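Local atomic coordinates of D-psicose 3-epimerase (Agrobacterium tumefaciens, PDB entry 2HK0), a protein that catalyses the metal-dependent interconversion of D-fructose and D-psicose by epimerisation at C3 of the ketohexose. Residues 261-273 with 279-292. Numbering follows the deposited sequence.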
loop_
_atom_site.group_PDB
_atom_site.type_symbol
_atom_site.label_atom_id
_atom_site.label_comp_id
_atom_site.label_asym_id
_atom_site.label_seq_id
_atom_site.Cartn_x
_atom_site.Cartn_y
_atom_site.Cartn_z
ATOM N N VAL A 261 12.126 19.823 1.319
ATOM C CA VAL A 261 11.453 18.786 0.550
ATOM C C VAL A 261 11.121 19.489 -0.772
ATOM O O VAL A 261 10.228 20.338 -0.816
ATOM C CB VAL A 261 10.152 18.322 1.239
ATOM C CG1 VAL A 261 9.418 17.328 0.346
ATOM C CG2 VAL A 261 10.478 17.679 2.579
ATOM N N ILE A 262 11.857 19.153 -1.828
ATOM C CA ILE A 262 11.669 19.774 -3.133
ATOM C C ILE A 262 10.969 18.834 -4.092
ATOM O O ILE A 262 11.465 17.722 -4.356
ATOM C CB ILE A 262 13.024 20.124 -3.801
ATOM C CG1 ILE A 262 13.970 20.787 -2.788
ATOM C CG2 ILE A 262 12.777 21.024 -5.043
ATOM C CD1 ILE A 262 13.452 22.097 -2.215
HETATM N N MSE A 263 9.824 19.246 -4.622
HETATM C CA MSE A 263 9.165 18.383 -5.607
HETATM C C MSE A 263 9.895 18.653 -6.931
HETATM O O MSE A 263 10.168 19.800 -7.282
HETATM C CB MSE A 263 7.668 18.686 -5.727
HETATM C CG MSE A 263 7.307 20.117 -6.064
HETATM SE SE MSE A 263 5.348 20.266 -6.073
HETATM C CE MSE A 263 4.968 20.011 -4.190
ATOM N N GLU A 264 10.221 17.585 -7.648
ATOM C CA GLU A 264 10.965 17.674 -8.894
ATOM C C GLU A 264 10.146 17.004 -9.996
ATOM O O GLU A 264 10.534 15.981 -10.550
ATOM C CB GLU A 264 12.301 16.954 -8.688
ATOM C CG GLU A 264 13.266 16.972 -9.850
ATOM C CD GLU A 264 14.535 16.189 -9.523
ATOM O OE1 GLU A 264 14.412 15.063 -9.001
ATOM O OE2 GLU A 264 15.646 16.698 -9.782
ATOM N N PRO A 265 8.992 17.586 -10.332
ATOM C CA PRO A 265 8.179 16.963 -11.375
ATOM C C PRO A 265 8.614 17.271 -12.806
ATOM O O PRO A 265 9.033 18.378 -13.129
ATOM C CB PRO A 265 6.771 17.463 -11.053
ATOM C CG PRO A 265 7.027 18.856 -10.498
ATOM C CD PRO A 265 8.330 18.770 -9.740
ATOM N N PHE A 266 8.519 16.261 -13.656
ATOM C CA PHE A 266 8.867 16.399 -15.066
ATOM C C PHE A 266 7.721 15.707 -15.811
ATOM O O PHE A 266 7.679 14.474 -15.907
ATOM C CB PHE A 266 10.206 15.707 -15.356
ATOM C CG PHE A 266 11.417 16.418 -14.771
ATOM C CD1 PHE A 266 11.857 17.632 -15.302
ATOM C CD2 PHE A 266 12.142 15.844 -13.720
ATOM C CE1 PHE A 266 13.011 18.270 -14.797
ATOM C CE2 PHE A 266 13.287 16.461 -13.207
ATOM C CZ PHE A 266 13.727 17.684 -13.748
ATOM N N VAL A 267 6.795 16.509 -16.328
ATOM C CA VAL A 267 5.627 15.988 -17.004
ATOM C C VAL A 267 5.449 16.483 -18.457
ATOM O O VAL A 267 4.467 16.132 -19.111
ATOM C CB VAL A 267 4.347 16.334 -16.187
ATOM C CG1 VAL A 267 4.437 15.728 -14.760
ATOM C CG2 VAL A 267 4.178 17.845 -16.104
ATOM N N LYS A 268 6.395 17.273 -18.957
ATOM C CA LYS A 268 6.315 17.792 -20.323
ATOM C C LYS A 268 7.329 17.187 -21.296
ATOM O O LYS A 268 8.526 17.121 -21.007
ATOM C CB LYS A 268 6.481 19.315 -20.308
ATOM C CG LYS A 268 5.309 20.061 -19.666
ATOM C CD LYS A 268 4.039 19.944 -20.516
ATOM C CE LYS A 268 2.880 20.765 -19.919
ATOM N NZ LYS A 268 1.653 20.812 -20.799
ATOM N N THR A 269 6.837 16.748 -22.455
ATOM C CA THR A 269 7.697 16.167 -23.482
ATOM C C THR A 269 8.370 17.291 -24.246
ATOM O O THR A 269 7.935 18.442 -24.173
ATOM C CB THR A 269 6.909 15.398 -24.551
ATOM O OG1 THR A 269 6.168 16.346 -25.336
ATOM C CG2 THR A 269 5.954 14.393 -23.924
ATOM N N GLY A 270 9.418 16.948 -24.992
ATOM C CA GLY A 270 10.112 17.932 -25.810
ATOM C C GLY A 270 11.280 18.697 -25.204
ATOM O O GLY A 270 11.409 18.843 -23.984
ATOM N N GLY A 271 12.135 19.205 -26.085
ATOM C CA GLY A 271 13.292 19.961 -25.654
ATOM C C GLY A 271 14.335 19.070 -25.023
ATOM O O GLY A 271 14.191 17.850 -24.979
ATOM N N THR A 272 15.397 19.692 -24.538
ATOM C CA THR A 272 16.488 18.984 -23.889
ATOM C C THR A 272 16.042 18.272 -22.598
ATOM O O THR A 272 16.490 17.164 -22.309
ATOM C CB THR A 272 17.618 19.969 -23.552
ATOM O OG1 THR A 272 18.031 20.630 -24.753
ATOM C CG2 THR A 272 18.807 19.239 -22.961
ATOM N N ILE A 273 15.172 18.915 -21.821
ATOM C CA ILE A 273 14.705 18.302 -20.579
ATOM C C ILE A 273 13.918 17.038 -20.939
ATOM O O ILE A 273 14.167 15.958 -20.389
ATOM C CB ILE A 273 13.808 19.289 -19.777
ATOM C CG1 ILE A 273 14.656 20.470 -19.299
ATOM C CG2 ILE A 273 13.171 18.583 -18.588
ATOM C CD1 ILE A 273 13.865 21.591 -18.680
ATOM N N VAL A 279 11.125 11.983 -20.930
ATOM C CA VAL A 279 9.689 12.190 -20.789
ATOM C C VAL A 279 9.132 12.001 -22.209
ATOM O O VAL A 279 8.950 12.963 -22.952
ATOM C CB VAL A 279 9.408 13.620 -20.288
ATOM C CG1 VAL A 279 7.929 13.799 -20.050
ATOM C CG2 VAL A 279 10.204 13.890 -18.990
ATOM N N TRP A 280 8.879 10.750 -22.575
ATOM C CA TRP A 280 8.410 10.414 -23.916
ATOM C C TRP A 280 6.944 10.734 -24.165
ATOM O O TRP A 280 6.566 10.998 -25.295
ATOM C CB TRP A 280 8.663 8.924 -24.215
ATOM C CG TRP A 280 10.089 8.468 -23.960
ATOM C CD1 TRP A 280 10.484 7.430 -23.156
ATOM C CD2 TRP A 280 11.295 9.056 -24.472
ATOM N NE1 TRP A 280 11.856 7.341 -23.136
ATOM C CE2 TRP A 280 12.379 8.325 -23.933
ATOM C CE3 TRP A 280 11.564 10.132 -25.332
ATOM C CZ2 TRP A 280 13.716 8.630 -24.225
ATOM C CZ3 TRP A 280 12.901 10.440 -25.625
ATOM C CH2 TRP A 280 13.959 9.689 -25.072
ATOM N N ARG A 281 6.133 10.708 -23.114
ATOM C CA ARG A 281 4.714 10.998 -23.229
ATOM C C ARG A 281 4.352 12.100 -22.251
ATOM O O ARG A 281 4.960 12.228 -21.190
ATOM C CB ARG A 281 3.874 9.762 -22.889
ATOM C CG ARG A 281 3.977 9.352 -21.412
ATOM C CD ARG A 281 3.360 7.992 -21.176
ATOM N NE ARG A 281 3.233 7.643 -19.761
ATOM C CZ ARG A 281 4.239 7.244 -18.990
ATOM N NH1 ARG A 281 5.460 7.143 -19.492
ATOM N NH2 ARG A 281 4.019 6.918 -17.722
ATOM N N ASP A 282 3.347 12.885 -22.612
ATOM C CA ASP A 282 2.886 13.961 -21.768
ATOM C C ASP A 282 2.189 13.393 -20.535
ATOM O O ASP A 282 1.375 12.483 -20.643
ATOM C CB ASP A 282 1.908 14.839 -22.547
ATOM C CG ASP A 282 1.338 15.946 -21.700
ATOM O OD1 ASP A 282 2.131 16.679 -21.096
ATOM O OD2 ASP A 282 0.102 16.084 -21.630
ATOM N N LEU A 283 2.515 13.928 -19.365
ATOM C CA LEU A 283 1.889 13.476 -18.134
ATOM C C LEU A 283 1.246 14.654 -17.411
ATOM O O LEU A 283 0.917 14.555 -16.225
ATOM C CB LEU A 283 2.916 12.780 -17.219
ATOM C CG LEU A 283 3.333 11.352 -17.599
ATOM C CD1 LEU A 283 4.453 10.870 -16.684
ATOM C CD2 LEU A 283 2.145 10.417 -17.486
ATOM N N SER A 284 1.065 15.761 -18.133
ATOM C CA SER A 284 0.448 16.968 -17.572
ATOM C C SER A 284 -1.041 17.001 -17.892
ATOM O O SER A 284 -1.801 17.740 -17.270
ATOM C CB SER A 284 1.074 18.224 -18.172
ATOM O OG SER A 284 0.658 18.386 -19.524
ATOM N N GLY A 285 -1.443 16.199 -18.876
ATOM C CA GLY A 285 -2.832 16.170 -19.292
ATOM C C GLY A 285 -3.094 17.384 -20.160
ATOM O O GLY A 285 -4.156 17.992 -20.071
ATOM N N GLY A 286 -2.109 17.738 -20.987
ATOM C CA GLY A 286 -2.218 18.895 -21.858
ATOM C C GLY A 286 -2.407 20.209 -21.104
ATOM O O GLY A 286 -3.002 21.155 -21.624
ATOM N N ALA A 287 -1.879 20.292 -19.890
ATOM C CA ALA A 287 -2.046 21.493 -19.076
ATOM C C ALA A 287 -1.460 22.784 -19.636
ATOM O O ALA A 287 -0.400 22.789 -20.259
ATOM C CB ALA A 287 -1.484 21.250 -17.663
ATOM N N ASP A 288 -2.180 23.883 -19.432
ATOM C CA ASP A 288 -1.676 25.189 -19.839
ATOM C C ASP A 288 -0.909 25.654 -18.597
ATOM O O ASP A 288 -0.905 24.952 -17.573
ATOM C CB ASP A 288 -2.819 26.173 -20.154
ATOM C CG ASP A 288 -3.940 26.127 -19.125
ATOM O OD1 ASP A 288 -3.674 25.874 -17.929
ATOM O OD2 ASP A 288 -5.103 26.353 -19.523
ATOM N N ILE A 289 -0.262 26.811 -18.668
ATOM C CA ILE A 289 0.499 27.273 -17.517
ATOM C C ILE A 289 -0.331 27.338 -16.247
ATOM O O ILE A 289 0.142 26.951 -15.180
ATOM C CB ILE A 289 1.150 28.633 -17.764
ATOM C CG1 ILE A 289 2.243 28.490 -18.822
ATOM C CG2 ILE A 289 1.811 29.140 -16.473
ATOM C CD1 ILE A 289 2.932 29.801 -19.169
ATOM N N ALA A 290 -1.574 27.797 -16.366
ATOM C CA ALA A 290 -2.449 27.895 -15.202
ATOM C C ALA A 290 -2.747 26.531 -14.573
ATOM O O ALA A 290 -2.854 26.420 -13.344
ATOM C CB ALA A 290 -3.764 28.604 -15.577
ATOM N N LYS A 291 -2.904 25.495 -15.394
ATOM C CA LYS A 291 -3.165 24.179 -14.829
ATOM C C LYS A 291 -1.863 23.662 -14.178
ATOM O O LYS A 291 -1.898 23.036 -13.123
ATOM C CB LYS A 291 -3.668 23.213 -15.909
ATOM C CG LYS A 291 -4.022 21.800 -15.406
ATOM C CD LYS A 291 -4.933 21.848 -14.202
ATOM C CE LYS A 291 -5.640 20.515 -13.972
ATOM N NZ LYS A 291 -4.690 19.378 -13.980
HETATM N N MSE A 292 -0.720 23.947 -14.793
HETATM C CA MSE A 292 0.569 23.523 -14.227
HETATM C C MSE A 292 0.751 24.130 -12.826
HETATM O O MSE A 292 1.212 23.461 -11.899
HETATM C CB MSE A 292 1.706 23.959 -15.142
HETATM C CG MSE A 292 1.747 23.216 -16.483
HETATM SE SE MSE A 292 2.388 21.362 -16.260
HETATM C CE MSE A 292 4.298 21.817 -16.150
HETATM O O HOH W 1 4.131 17.598 -22.771
HETATM O O HOH W 2 10.558 14.203 -24.973
#
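K268, V267 and T269, just after the eighth strand (260-263) of this TIM barrel, pack against loop 279-288, which follows helix 271-276 and runs into helix 289-307: a worked example of a loop whose direct hydrogen bonds converge on one carbonyl and one lysine. Among the polar contacts, L283 N gives V267 O a nearly straight hydrogen bond, 175° at the hydrogen. K268, its chain bent at chi2 (-68°), carries NZ to S284 OG at 2.9 Å and, in the carbonyl plane, onto a lone pair of A287 O. S284 OG, held by three bonds, also donates to the syn lone pair of D282 OD1 over 2.7 Å and accepts from A287 N, an ST motif, while D282 OD2 takes G286 N. One water joins T269 N to D282 OD1, and a second joins G270 N to V279 O. In the apolar packing, V267 CG2 touches the selenium of selenomethionine M292 (3.9 Å), which also lies against K268 CE, and V279 CG2 rests against F266 CB. V279 CG1 instead lies on the K268 carbonyl, 3.5 Å from O. W280 NE1 bonds R174 O, and R281 NH1 makes a salt bridge with E210, both of the second subunit. T269 CG2 rests on the loop backbone, 3.3 Å from D282 N.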